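Local structure of GH26C (Muricauda sp. MAR_2010_75, 6Q78) at residues A[98-103]-A[107-112]; A[83-88]-A[380-385]; A[94-97]-A[103-106]; A[394-397]-A[401-404]; A[337-342]-A[371-376]. The protein probably hydrolyses internal beta-1,4-mannosidic linkages in mannans, as a TIM-barrel enzyme of glycoside hydrolase family 26. One frame throughout, in Å; residues are numbered along the deposited sequence.

Contact 1: A[98-103]-A[107-112]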
# COMPACT_ATOMS: atom_id res chain seq x y z
N GLY A 98 9.61 -20.02 5.84
CA GLY A 98 10.93 -19.77 6.38
C GLY A 98 11.27 -18.32 6.08
O GLY A 98 10.50 -17.43 6.44
N ASP A 99 12.40 -18.07 5.44
CA ASP A 99 12.72 -16.70 5.04
C ASP A 99 11.72 -16.20 4.00
O ASP A 99 11.17 -16.98 3.22
CB ASP A 99 14.12 -16.69 4.40
CG ASP A 99 15.23 -16.90 5.41
OD1 ASP A 99 14.99 -16.70 6.63
OD2 ASP A 99 16.34 -17.27 4.98
N SER A 100 11.50 -14.87 3.96
CA SER A 100 10.72 -14.28 2.89
C SER A 100 11.29 -14.71 1.54
O SER A 100 12.50 -14.95 1.40
CB SER A 100 10.79 -12.74 2.99
OG SER A 100 12.09 -12.22 2.69
N ASP A 101 10.41 -14.82 0.53
CA ASP A 101 10.92 -15.19 -0.79
C ASP A 101 11.96 -14.20 -1.28
O ASP A 101 12.94 -14.59 -1.92
CB ASP A 101 9.79 -15.33 -1.81
CG ASP A 101 8.95 -16.57 -1.61
OD1 ASP A 101 9.36 -17.47 -0.84
OD2 ASP A 101 7.88 -16.69 -2.26
N ILE A 102 11.79 -12.90 -1.01
CA ILE A 102 12.79 -11.95 -1.47
C ILE A 102 14.14 -12.22 -0.82
O ILE A 102 15.18 -12.07 -1.47
CB ILE A 102 12.29 -10.50 -1.32
CG1 ILE A 102 11.32 -10.20 -2.48
CG2 ILE A 102 13.43 -9.47 -1.35
CD1 ILE A 102 10.60 -8.86 -2.34
N LYS A 103 14.15 -12.66 0.44
CA LYS A 103 15.43 -13.03 1.07
C LYS A 103 15.97 -14.36 0.54
O LYS A 103 17.18 -14.50 0.36
CB LYS A 103 15.27 -13.09 2.59
CG LYS A 103 16.57 -13.46 3.33
CD LYS A 103 16.37 -13.28 4.82
CE LYS A 103 17.42 -14.03 5.58
NZ LYS A 103 18.74 -13.42 5.40
N GLY A 107 19.11 -12.63 -0.66
CA GLY A 107 19.86 -12.58 0.59
C GLY A 107 19.42 -11.50 1.54
O GLY A 107 19.81 -11.55 2.73
N SER A 108 18.59 -10.54 1.08
CA SER A 108 18.05 -9.49 1.92
C SER A 108 16.54 -9.62 2.01
O SER A 108 15.89 -9.98 1.04
CB SER A 108 18.38 -8.12 1.33
OG SER A 108 17.79 -7.09 2.12
N ASP A 109 15.98 -9.31 3.18
CA ASP A 109 14.53 -9.11 3.27
C ASP A 109 14.12 -7.90 2.42
O ASP A 109 14.94 -7.07 2.04
CB ASP A 109 14.13 -8.84 4.72
CG ASP A 109 13.87 -10.10 5.52
OD1 ASP A 109 13.34 -11.07 4.95
OD2 ASP A 109 14.17 -10.12 6.75
N PRO A 110 12.84 -7.81 2.06
CA PRO A 110 12.33 -6.60 1.42
C PRO A 110 12.50 -5.39 2.34
O PRO A 110 12.67 -5.54 3.56
CB PRO A 110 10.85 -6.93 1.15
CG PRO A 110 10.52 -7.94 2.24
CD PRO A 110 11.77 -8.76 2.42
N GLY A 111 12.41 -4.17 1.75
CA GLY A 111 12.45 -2.99 2.62
C GLY A 111 11.11 -2.55 3.15
O GLY A 111 11.02 -1.62 3.95
N LEU A 112 10.05 -3.21 2.71
CA LEU A 112 8.68 -2.83 3.04
C LEU A 112 7.81 -4.09 3.08
O LEU A 112 8.00 -5.01 2.28
CB LEU A 112 8.15 -1.80 2.03
CG LEU A 112 6.68 -1.39 2.05
CD1 LEU A 112 6.61 0.02 1.48
CD2 LEU A 112 5.86 -2.31 1.24
O HOH W 1 12.88 -13.48 6.12
O HOH W 2 19.67 -10.88 5.26
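Ser100, just before the short helix 101-106, and Lys103, in its first turn, meet Gly107 and Asp109 past its end in a mainly polar contact within a beta-alpha-beta crossover of the TIM barrel. Ser100 is the N-cap: its OG, held between the backbone N and the carbonyl carbon (chi1 69°), accepts from Lys103 N at 3.1 Å and donates to Asp109 OD1 at 2.8 Å, meeting that oxygen nearly along its C-O axis. A water bridges Ser100 N to the same Asp109 OD1, which thus receives two hydrogen bonds and links the cap to the outgoing chain. At the other end Gly107 N closes a turn on Lys103 O (2.9 Å). The positive phi of Gly107 (88°) would jam a CB against the preceding carbonyl oxygen. The chain of Lys103 passes obliquely by Asp109; NZ reaches Gly107 O in a weak 3.4 Å bond, and a second water bridges the same two atoms more closely. On the inner side Ile102 CD1 packs on Pro110 CB at 4.0 Å. Ile102 also rests on Gln85 of strand 81-86, Ser108 leans on Leu404, and beyond Gly111 the chain enters strand 112-116, parallel to strand 81-86.

Contact 2: A[83-88]-A[380-385]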
# COMPACT_ATOMS: atom_id res chain seq x y z
N VAL A 83 11.73 -1.21 -2.16
CA VAL A 83 10.96 -2.29 -2.76
C VAL A 83 10.46 -3.21 -1.66
O VAL A 83 11.24 -3.70 -0.84
CB VAL A 83 11.83 -3.07 -3.76
CG1 VAL A 83 11.16 -4.37 -4.20
CG2 VAL A 83 12.11 -2.15 -4.98
N GLY A 84 9.15 -3.47 -1.68
CA GLY A 84 8.59 -4.42 -0.73
C GLY A 84 7.63 -5.42 -1.36
O GLY A 84 7.49 -5.49 -2.58
N GLN A 85 6.96 -6.20 -0.51
CA GLN A 85 6.05 -7.23 -1.01
C GLN A 85 4.96 -7.49 0.04
O GLN A 85 5.23 -7.53 1.26
CB GLN A 85 6.80 -8.52 -1.39
CG GLN A 85 5.90 -9.62 -1.96
CD GLN A 85 6.70 -10.63 -2.81
OE1 GLN A 85 7.90 -10.84 -2.61
NE2 GLN A 85 6.02 -11.26 -3.75
N GLN A 86 3.75 -7.68 -0.47
CA GLN A 86 2.60 -8.02 0.38
C GLN A 86 2.86 -9.37 1.05
O GLN A 86 3.27 -10.33 0.38
CB GLN A 86 1.35 -8.12 -0.50
CG GLN A 86 0.06 -8.29 0.27
CD GLN A 86 -0.39 -7.02 0.94
OE1 GLN A 86 0.17 -5.96 0.74
NE2 GLN A 86 -1.46 -7.13 1.74
N ASP A 87 2.60 -9.45 2.36
CA ASP A 87 2.68 -10.71 3.11
C ASP A 87 4.02 -11.42 2.94
O ASP A 87 4.10 -12.65 2.88
CB ASP A 87 1.49 -11.63 2.77
CG ASP A 87 0.17 -11.03 3.21
OD1 ASP A 87 0.13 -10.30 4.19
OD2 ASP A 87 -0.86 -11.31 2.56
N ALA A 88 5.09 -10.63 2.89
CA ALA A 88 6.40 -11.22 2.61
C ALA A 88 6.82 -12.25 3.66
O ALA A 88 7.61 -13.15 3.35
CB ALA A 88 7.45 -10.12 2.51
N TYR A 380 3.73 -16.63 -8.79
CA TYR A 380 4.70 -15.76 -8.16
C TYR A 380 4.84 -14.48 -8.97
O TYR A 380 4.75 -14.49 -10.20
CB TYR A 380 6.09 -16.44 -8.01
CG TYR A 380 6.83 -16.81 -9.31
CD1 TYR A 380 6.53 -17.97 -10.00
CD2 TYR A 380 7.86 -16.00 -9.80
CE1 TYR A 380 7.23 -18.33 -11.16
CE2 TYR A 380 8.58 -16.36 -10.97
CZ TYR A 380 8.25 -17.52 -11.64
OH TYR A 380 8.94 -17.93 -12.79
N CYS A 381 5.08 -13.39 -8.26
CA CYS A 381 5.50 -12.18 -8.95
C CYS A 381 6.87 -11.70 -8.51
O CYS A 381 7.36 -10.71 -9.06
CB CYS A 381 4.45 -11.06 -8.84
SG CYS A 381 4.23 -10.40 -7.18
N THR A 382 7.49 -12.36 -7.53
CA THR A 382 8.93 -12.22 -7.36
C THR A 382 9.52 -13.63 -7.32
O THR A 382 8.92 -14.54 -6.73
CB THR A 382 9.30 -11.47 -6.05
OG1 THR A 382 8.79 -12.18 -4.91
CG2 THR A 382 8.78 -10.01 -6.07
N PRO A 383 10.66 -13.85 -7.97
CA PRO A 383 11.17 -15.21 -8.13
C PRO A 383 11.97 -15.67 -6.92
O PRO A 383 12.38 -14.88 -6.06
CB PRO A 383 12.10 -15.09 -9.35
CG PRO A 383 12.65 -13.69 -9.23
CD PRO A 383 11.41 -12.87 -8.79
N VAL A 384 12.14 -16.99 -6.84
CA VAL A 384 13.10 -17.58 -5.91
C VAL A 384 14.13 -18.30 -6.78
O VAL A 384 13.92 -18.47 -7.99
CB VAL A 384 12.42 -18.51 -4.89
CG1 VAL A 384 11.42 -17.71 -4.00
CG2 VAL A 384 11.79 -19.71 -5.56
N PRO A 385 15.24 -18.74 -6.21
CA PRO A 385 16.29 -19.28 -7.06
C PRO A 385 15.86 -20.50 -7.88
O PRO A 385 15.18 -21.38 -7.42
CB PRO A 385 17.42 -19.60 -6.06
CG PRO A 385 17.21 -18.58 -4.96
CD PRO A 385 15.71 -18.55 -4.83
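Gln85 and Thr382 approach from opposite directions where strand 81-86, part of the parallel TIM-barrel sheet, reaches its C-terminal end facing the loop that follows strand 379-380. The first shell centres on a hydrogen bond: Thr382 OG1 donates to Gln85 OE1 at 2.8 Å. The hydroxyl lies in the plane of the amide, on a lone pair, at a strongly bent C=O...O angle of 105°. Gln85 reaches the loop because CG is anti to its backbone N (chi1 -178°) and the chain stays extended beyond it. Thr382 CG2 lies beside the same amide, 3.7 Å from Gln85 OE1, so the methyl as well as the hydroxyl is turned to the glutamine.

The second shell fixes both partners. Gln85 NE2 donates to Trp373 O, which helps set the rotation of the amide. Asn375 takes Cys381 N on its OD1 and gives its ND2 to Thr382 O, holding the loop backbone at two successive residues. Ile102 of helix 101-106 packs on both Gln85 and Thr382. The strand itself ends in a type II turn from Gln85 to Ala88. On the Cys381 side the amide meets sulfur at van der Waals range, with Gln85 NE2 4.0 Å from Cys381 SG.

Contact 3: A[94-97]-A[103-106]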
# COMPACT_ATOMS: atom_id res chain seq x y z
N GLN A 94 4.93 -21.84 -3.43
CA GLN A 94 4.80 -23.26 -3.08
C GLN A 94 4.73 -23.50 -1.57
O GLN A 94 4.99 -24.60 -1.09
CB GLN A 94 5.85 -24.13 -3.78
CG GLN A 94 5.69 -24.09 -5.29
CD GLN A 94 6.57 -25.07 -6.01
OE1 GLN A 94 7.69 -25.37 -5.59
NE2 GLN A 94 6.07 -25.59 -7.13
N ASP A 95 4.34 -22.47 -0.82
CA ASP A 95 4.24 -22.51 0.64
C ASP A 95 5.52 -23.03 1.28
O ASP A 95 5.49 -23.74 2.29
CB ASP A 95 3.01 -23.28 1.12
CG ASP A 95 2.70 -23.01 2.58
OD1 ASP A 95 2.94 -21.87 3.05
OD2 ASP A 95 2.23 -23.93 3.27
N ASN A 96 6.66 -22.65 0.71
CA ASN A 96 7.97 -23.01 1.26
C ASN A 96 8.29 -21.94 2.31
O ASN A 96 8.91 -20.91 2.01
CB ASN A 96 9.01 -23.06 0.16
CG ASN A 96 10.33 -23.59 0.65
OD1 ASN A 96 10.40 -24.19 1.72
ND2 ASN A 96 11.38 -23.38 -0.14
N ALA A 97 7.82 -22.14 3.53
CA ALA A 97 7.91 -21.13 4.57
C ALA A 97 9.30 -21.12 5.18
O ALA A 97 10.05 -22.10 5.10
CB ALA A 97 6.91 -21.40 5.69
N LYS A 103 14.15 -12.66 0.44
CA LYS A 103 15.43 -13.03 1.07
C LYS A 103 15.97 -14.36 0.54
O LYS A 103 17.18 -14.50 0.36
CB LYS A 103 15.27 -13.09 2.59
CG LYS A 103 16.57 -13.46 3.33
CD LYS A 103 16.37 -13.28 4.82
CE LYS A 103 17.42 -14.03 5.58
NZ LYS A 103 18.74 -13.42 5.40
N LYS A 104 15.09 -15.34 0.25
CA LYS A 104 15.58 -16.55 -0.41
C LYS A 104 16.30 -16.19 -1.70
O LYS A 104 17.30 -16.83 -2.07
CB LYS A 104 14.43 -17.50 -0.76
CG LYS A 104 13.58 -18.07 0.41
CD LYS A 104 12.59 -19.09 -0.15
CE LYS A 104 11.71 -19.73 0.90
NZ LYS A 104 10.59 -18.82 1.32
N MET A 105 15.77 -15.22 -2.44
CA MET A 105 16.25 -14.86 -3.77
C MET A 105 17.51 -14.00 -3.69
O MET A 105 18.51 -14.30 -4.36
CB MET A 105 15.13 -14.08 -4.47
CG MET A 105 15.41 -13.71 -5.94
SD MET A 105 15.62 -15.17 -7.03
CE MET A 105 17.39 -15.09 -7.41
N THR A 106 17.47 -12.93 -2.88
CA THR A 106 18.49 -11.87 -2.90
C THR A 106 19.45 -11.91 -1.72
O THR A 106 20.50 -11.25 -1.79
CB THR A 106 17.86 -10.47 -2.89
OG1 THR A 106 17.34 -10.17 -1.57
CG2 THR A 106 16.76 -10.34 -3.93
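Lys104, reaching out from helix 101-106, grasps the backbone of Asn96, the centre of an inverse gamma turn in the surface loop that leads from strand 81-86 to this helix. The contact illustrates how a lysine can secure a loop through main-chain oxygens.

The hydrogen bond comes first. Lys104 NZ donates to Asn96 O at 2.8 Å, and the C=O...N angle of 172° means that the ammonium group meets the carbonyl nearly head-on. The chain runs extended from the helix as far as CE and bends only at its last torsion (chi4 78°), which swings NZ away from the line of the methylenes.

Charge and further polar partners lie close by in sequence. The same NZ donates to Asp99 O and makes a salt bridge with Asp101 OD1, so two carbonyls and a carboxylate surround it. A methionine in place of Lys104 would probably leave Asn96 O and Asp99 O without this donor and Asp101 without its opposite charge, setting the loop freer to move.

Van der Waals contact is slight. Lys104 and Ala97 both touch Phe92 of the same loop. Asn96 directs its CB toward the helix, and its amide crosses the lysine obliquely, with Asn96 ND2 3.8 Å from Lys104 CE.

Contact 4: A[394-397]-A[401-404]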
# COMPACT_ATOMS: atom_id res chain seq x y z
N MET A 394 17.63 -10.21 -9.88
CA MET A 394 18.88 -9.86 -9.22
C MET A 394 19.49 -8.62 -9.81
O MET A 394 20.01 -7.79 -9.12
CB MET A 394 19.87 -11.02 -9.31
CG MET A 394 19.47 -12.21 -8.49
SD MET A 394 19.45 -11.92 -6.70
CE MET A 394 20.80 -10.79 -6.43
N GLU A 395 19.44 -8.51 -11.13
CA GLU A 395 19.96 -7.35 -11.78
C GLU A 395 19.17 -6.11 -11.37
O GLU A 395 19.75 -5.09 -11.10
CB GLU A 395 19.98 -7.52 -13.31
CG GLU A 395 20.62 -6.33 -13.99
CD GLU A 395 20.77 -6.49 -15.49
OE1 GLU A 395 20.32 -7.51 -16.04
OE2 GLU A 395 21.32 -5.57 -16.07
N PHE A 396 17.86 -6.24 -11.30
CA PHE A 396 17.00 -5.15 -10.88
C PHE A 396 17.32 -4.70 -9.45
O PHE A 396 17.53 -3.50 -9.21
CB PHE A 396 15.53 -5.58 -11.04
CG PHE A 396 14.52 -4.75 -10.28
CD1 PHE A 396 14.32 -3.41 -10.58
CD2 PHE A 396 13.74 -5.34 -9.31
CE1 PHE A 396 13.36 -2.66 -9.90
CE2 PHE A 396 12.77 -4.60 -8.61
CZ PHE A 396 12.58 -3.26 -8.92
N VAL A 397 17.39 -5.63 -8.50
CA VAL A 397 17.60 -5.23 -7.10
C VAL A 397 19.02 -4.74 -6.84
O VAL A 397 19.29 -4.14 -5.80
CB VAL A 397 17.14 -6.26 -6.04
CG1 VAL A 397 15.67 -6.59 -6.22
CG2 VAL A 397 18.03 -7.51 -6.05
N GLU A 401 19.31 2.59 -7.30
CA GLU A 401 18.04 3.16 -6.85
C GLU A 401 17.29 2.24 -5.90
O GLU A 401 16.47 2.72 -5.11
CB GLU A 401 17.15 3.45 -8.06
CG GLU A 401 17.61 4.64 -8.97
CD GLU A 401 18.90 4.39 -9.77
OE1 GLU A 401 19.23 3.22 -10.03
OE2 GLU A 401 19.60 5.38 -10.15
N VAL A 402 17.48 0.93 -5.99
CA VAL A 402 16.62 -0.02 -5.25
C VAL A 402 17.11 -0.16 -3.81
O VAL A 402 18.29 -0.46 -3.56
CB VAL A 402 16.57 -1.39 -5.95
CG1 VAL A 402 15.97 -2.45 -5.03
CG2 VAL A 402 15.80 -1.31 -7.26
N ILE A 403 16.18 -0.02 -2.86
CA ILE A 403 16.46 -0.19 -1.43
C ILE A 403 15.69 -1.40 -0.91
O ILE A 403 14.45 -1.40 -0.90
CB ILE A 403 16.08 1.08 -0.65
CG1 ILE A 403 16.88 2.27 -1.18
CG2 ILE A 403 16.26 0.95 0.86
CD1 ILE A 403 16.46 3.59 -0.57
N LEU A 404 16.42 -2.43 -0.44
CA LEU A 404 15.87 -3.57 0.30
C LEU A 404 16.23 -3.40 1.78
O LEU A 404 16.84 -2.41 2.17
CB LEU A 404 16.41 -4.88 -0.27
CG LEU A 404 16.06 -5.17 -1.73
CD1 LEU A 404 16.70 -6.48 -2.22
CD2 LEU A 404 14.56 -5.21 -1.95
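Val397, the last residue of helix 390-397, and Val402, the first of strand 402-403, stand with their CA atoms 5.6 Å apart, the chain having turned from helix to strand over only four intervening residues. No hydrogen bond joins the two segments, and the side chains do the work.

Val402 is the wedge. Its CG1 is anti to the backbone N (chi1 166°), which places one methyl against each of two successive helix residues. CG2 lies over one face of the Phe396 ring in a CH-pi contact, 4.2 Å from the ring centroid and 25° off the normal, displaced toward the rim so that Phe396 CE1 is the nearest ring atom at 3.8 Å. The same methyl comes within 3.4 Å of Phe396 O. CG1 turns to the neighbouring residue, 3.8 Å from Val397 CA and a little farther from its CB. Leu404, two residues along, meets Val397 at about a right angle, its CD1 lying 3.9 Å from Val397 CB.

A serine in place of Val402 would probably uncover this face of Phe396 and open a gap beside Val397, leaving the ring less firmly held.

Val402 and Leu404 also pack on Val83 of strand 81-86, to which strand 402-403 is parallel, while Phe396 continues onto Phe352 of helix 351-361. Since the joining is done by methyl groups and an aromatic face, it depends on shape and exclusion of water, and the helix is held to the barrel by close packing with no directional bond between these two segments.

Contact 5: A[337-342]-A[371-376]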
# COMPACT_ATOMS: atom_id res chain seq x y z
N GLY A 337 3.41 -5.78 -10.44
CA GLY A 337 3.88 -7.14 -10.62
C GLY A 337 3.39 -7.71 -11.94
O GLY A 337 2.48 -7.19 -12.58
N TYR A 338 4.05 -8.77 -12.36
CA TYR A 338 3.61 -9.61 -13.47
C TYR A 338 3.54 -11.03 -12.91
O TYR A 338 4.58 -11.60 -12.55
CB TYR A 338 4.56 -9.56 -14.66
CG TYR A 338 4.09 -10.49 -15.76
CD1 TYR A 338 2.95 -10.20 -16.48
CD2 TYR A 338 4.78 -11.66 -16.06
CE1 TYR A 338 2.49 -11.05 -17.46
CE2 TYR A 338 4.32 -12.52 -17.07
CZ TYR A 338 3.17 -12.19 -17.74
OH TYR A 338 2.69 -13.03 -18.74
N PHE A 339 2.33 -11.57 -12.81
CA PHE A 339 2.14 -12.87 -12.17
C PHE A 339 2.48 -14.01 -13.13
O PHE A 339 1.98 -14.06 -14.26
CB PHE A 339 0.70 -13.03 -11.70
CG PHE A 339 0.28 -12.10 -10.60
CD1 PHE A 339 0.61 -12.36 -9.28
CD2 PHE A 339 -0.51 -11.00 -10.88
CE1 PHE A 339 0.18 -11.51 -8.26
CE2 PHE A 339 -0.92 -10.13 -9.87
CZ PHE A 339 -0.57 -10.39 -8.56
N VAL A 340 3.33 -14.93 -12.66
CA VAL A 340 3.78 -16.08 -13.44
C VAL A 340 3.24 -17.34 -12.79
O VAL A 340 3.45 -17.57 -11.59
CB VAL A 340 5.32 -16.14 -13.50
CG1 VAL A 340 5.78 -17.40 -14.23
CG2 VAL A 340 5.87 -14.91 -14.20
N THR A 341 2.56 -18.17 -13.58
CA THR A 341 2.16 -19.52 -13.19
C THR A 341 2.69 -20.44 -14.28
O THR A 341 2.21 -20.39 -15.42
CB THR A 341 0.63 -19.60 -13.07
OG1 THR A 341 0.17 -18.57 -12.18
CG2 THR A 341 0.18 -20.95 -12.53
N LEU A 342 3.72 -21.24 -13.97
CA LEU A 342 4.50 -21.88 -15.03
C LEU A 342 3.69 -22.87 -15.85
O LEU A 342 4.05 -23.14 -17.01
CB LEU A 342 5.76 -22.53 -14.45
CG LEU A 342 6.76 -21.53 -13.86
CD1 LEU A 342 7.89 -22.26 -13.14
CD2 LEU A 342 7.32 -20.62 -14.94
N MET A 371 5.61 -1.75 -4.30
CA MET A 371 5.32 -3.03 -3.64
C MET A 371 4.73 -4.04 -4.62
O MET A 371 3.79 -3.73 -5.35
CB MET A 371 4.34 -2.81 -2.48
CG MET A 371 4.20 -4.05 -1.54
SD MET A 371 2.76 -3.90 -0.48
CE MET A 371 1.41 -4.22 -1.63
N PHE A 372 5.29 -5.24 -4.58
CA PHE A 372 4.75 -6.38 -5.30
C PHE A 372 3.62 -7.02 -4.50
O PHE A 372 3.61 -6.99 -3.26
CB PHE A 372 5.87 -7.41 -5.46
CG PHE A 372 6.96 -6.97 -6.40
CD1 PHE A 372 6.74 -6.98 -7.77
CD2 PHE A 372 8.20 -6.54 -5.92
CE1 PHE A 372 7.74 -6.56 -8.65
CE2 PHE A 372 9.20 -6.14 -6.83
CZ PHE A 372 8.96 -6.15 -8.18
N TRP A 373 2.65 -7.60 -5.22
CA TRP A 373 1.66 -8.42 -4.53
C TRP A 373 2.32 -9.70 -4.02
O TRP A 373 3.50 -9.95 -4.25
CB TRP A 373 0.43 -8.66 -5.42
CG TRP A 373 -0.79 -8.99 -4.64
CD1 TRP A 373 -1.53 -10.14 -4.73
CD2 TRP A 373 -1.42 -8.18 -3.62
NE1 TRP A 373 -2.57 -10.11 -3.82
CE2 TRP A 373 -2.54 -8.92 -3.14
CE3 TRP A 373 -1.16 -6.91 -3.08
CZ2 TRP A 373 -3.38 -8.44 -2.13
CZ3 TRP A 373 -2.01 -6.43 -2.07
CH2 TRP A 373 -3.10 -7.20 -1.61
N TYR A 374 1.56 -10.52 -3.30
CA TYR A 374 2.15 -11.69 -2.67
C TYR A 374 2.45 -12.80 -3.68
O TYR A 374 1.84 -12.90 -4.76
CB TYR A 374 1.34 -12.22 -1.48
CG TYR A 374 -0.15 -12.45 -1.65
CD1 TYR A 374 -0.66 -13.38 -2.55
CD2 TYR A 374 -1.05 -11.75 -0.85
CE1 TYR A 374 -2.05 -13.61 -2.65
CE2 TYR A 374 -2.42 -11.97 -0.94
CZ TYR A 374 -2.89 -12.89 -1.82
OH TYR A 374 -4.27 -13.10 -1.91
N ASN A 375 3.38 -13.67 -3.30
CA ASN A 375 3.54 -14.98 -3.95
C ASN A 375 2.66 -15.98 -3.23
O ASN A 375 2.51 -15.91 -2.01
CB ASN A 375 5.00 -15.44 -3.79
CG ASN A 375 5.99 -14.64 -4.64
OD1 ASN A 375 5.63 -13.90 -5.55
ND2 ASN A 375 7.28 -14.81 -4.32
N TYR A 376 2.07 -16.92 -3.97
CA TYR A 376 1.11 -17.82 -3.35
C TYR A 376 0.97 -19.08 -4.19
O TYR A 376 0.72 -19.00 -5.39
CB TYR A 376 -0.26 -17.11 -3.28
CG TYR A 376 -1.35 -17.95 -2.64
CD1 TYR A 376 -1.42 -18.12 -1.27
CD2 TYR A 376 -2.31 -18.56 -3.42
CE1 TYR A 376 -2.42 -18.89 -0.69
CE2 TYR A 376 -3.31 -19.32 -2.86
CZ TYR A 376 -3.36 -19.47 -1.49
OH TYR A 376 -4.37 -20.23 -0.93
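Phe339 points the CZ corner of its ring at the base of Trp373, and the two side chains cross obliquely. Phe339 CZ lies 3.7 Å from Trp373 CB and 4.0 Å from Trp373 CD1, so the phenyl touches CB and the CD1 side of the indole. The edge of the same ring faces the main chain: Tyr374 O lies near the ring plane, 4.1 Å from Phe339 CE1. Trp373 holds its CG anti to the backbone N (chi1 -157°), which brings the indole against the following residue, and Trp373 NE1 sits 3.3 Å above the centre of the Tyr374 ring. The two rings face each other with their planes inclined by roughly 35°. A bound Tris molecule, probably from the crystallisation liquor, lies about 3 Å from the Trp373 side chain (nearest atoms), consistent with a pocket at the C-terminal end of the barrel strands, where TIM-barrel enzymes keep their active sites.

Deeper in, Gly337 CA meets the edge of the Phe372 ring, 4.0 Å from Phe372 CD1. Phe372 also packs on Leu356 of helix 351-361. Strand 369-372 runs between strands 330-336 and 81-86 of the parallel sheet, while beyond Phe339 the chain pairs antiparallel, as strand 340-341, with strand 379-380.

From core to surface the chemistry changes. Contacts 2 and 4 are buried, yet contact 2 rests on a polar amide and hydroxyl and contact 4 on purely apolar packing; strand 81-86 serves contact 2 directly and adjoins strand 402-403 of contact 4 through Val83. Contacts 1 and 3 share helix 101-106, but contact 1, partly buried, combines capping and water bridges with some apolar packing, whereas contact 3 is a surface contact resting mainly on one lysine. Contact 5, partly buried and aromatic, touches contact 2 partly through Asn375, whose ND2 also reaches Asp101 of contact 1. Contacts 3 and 5 do not touch.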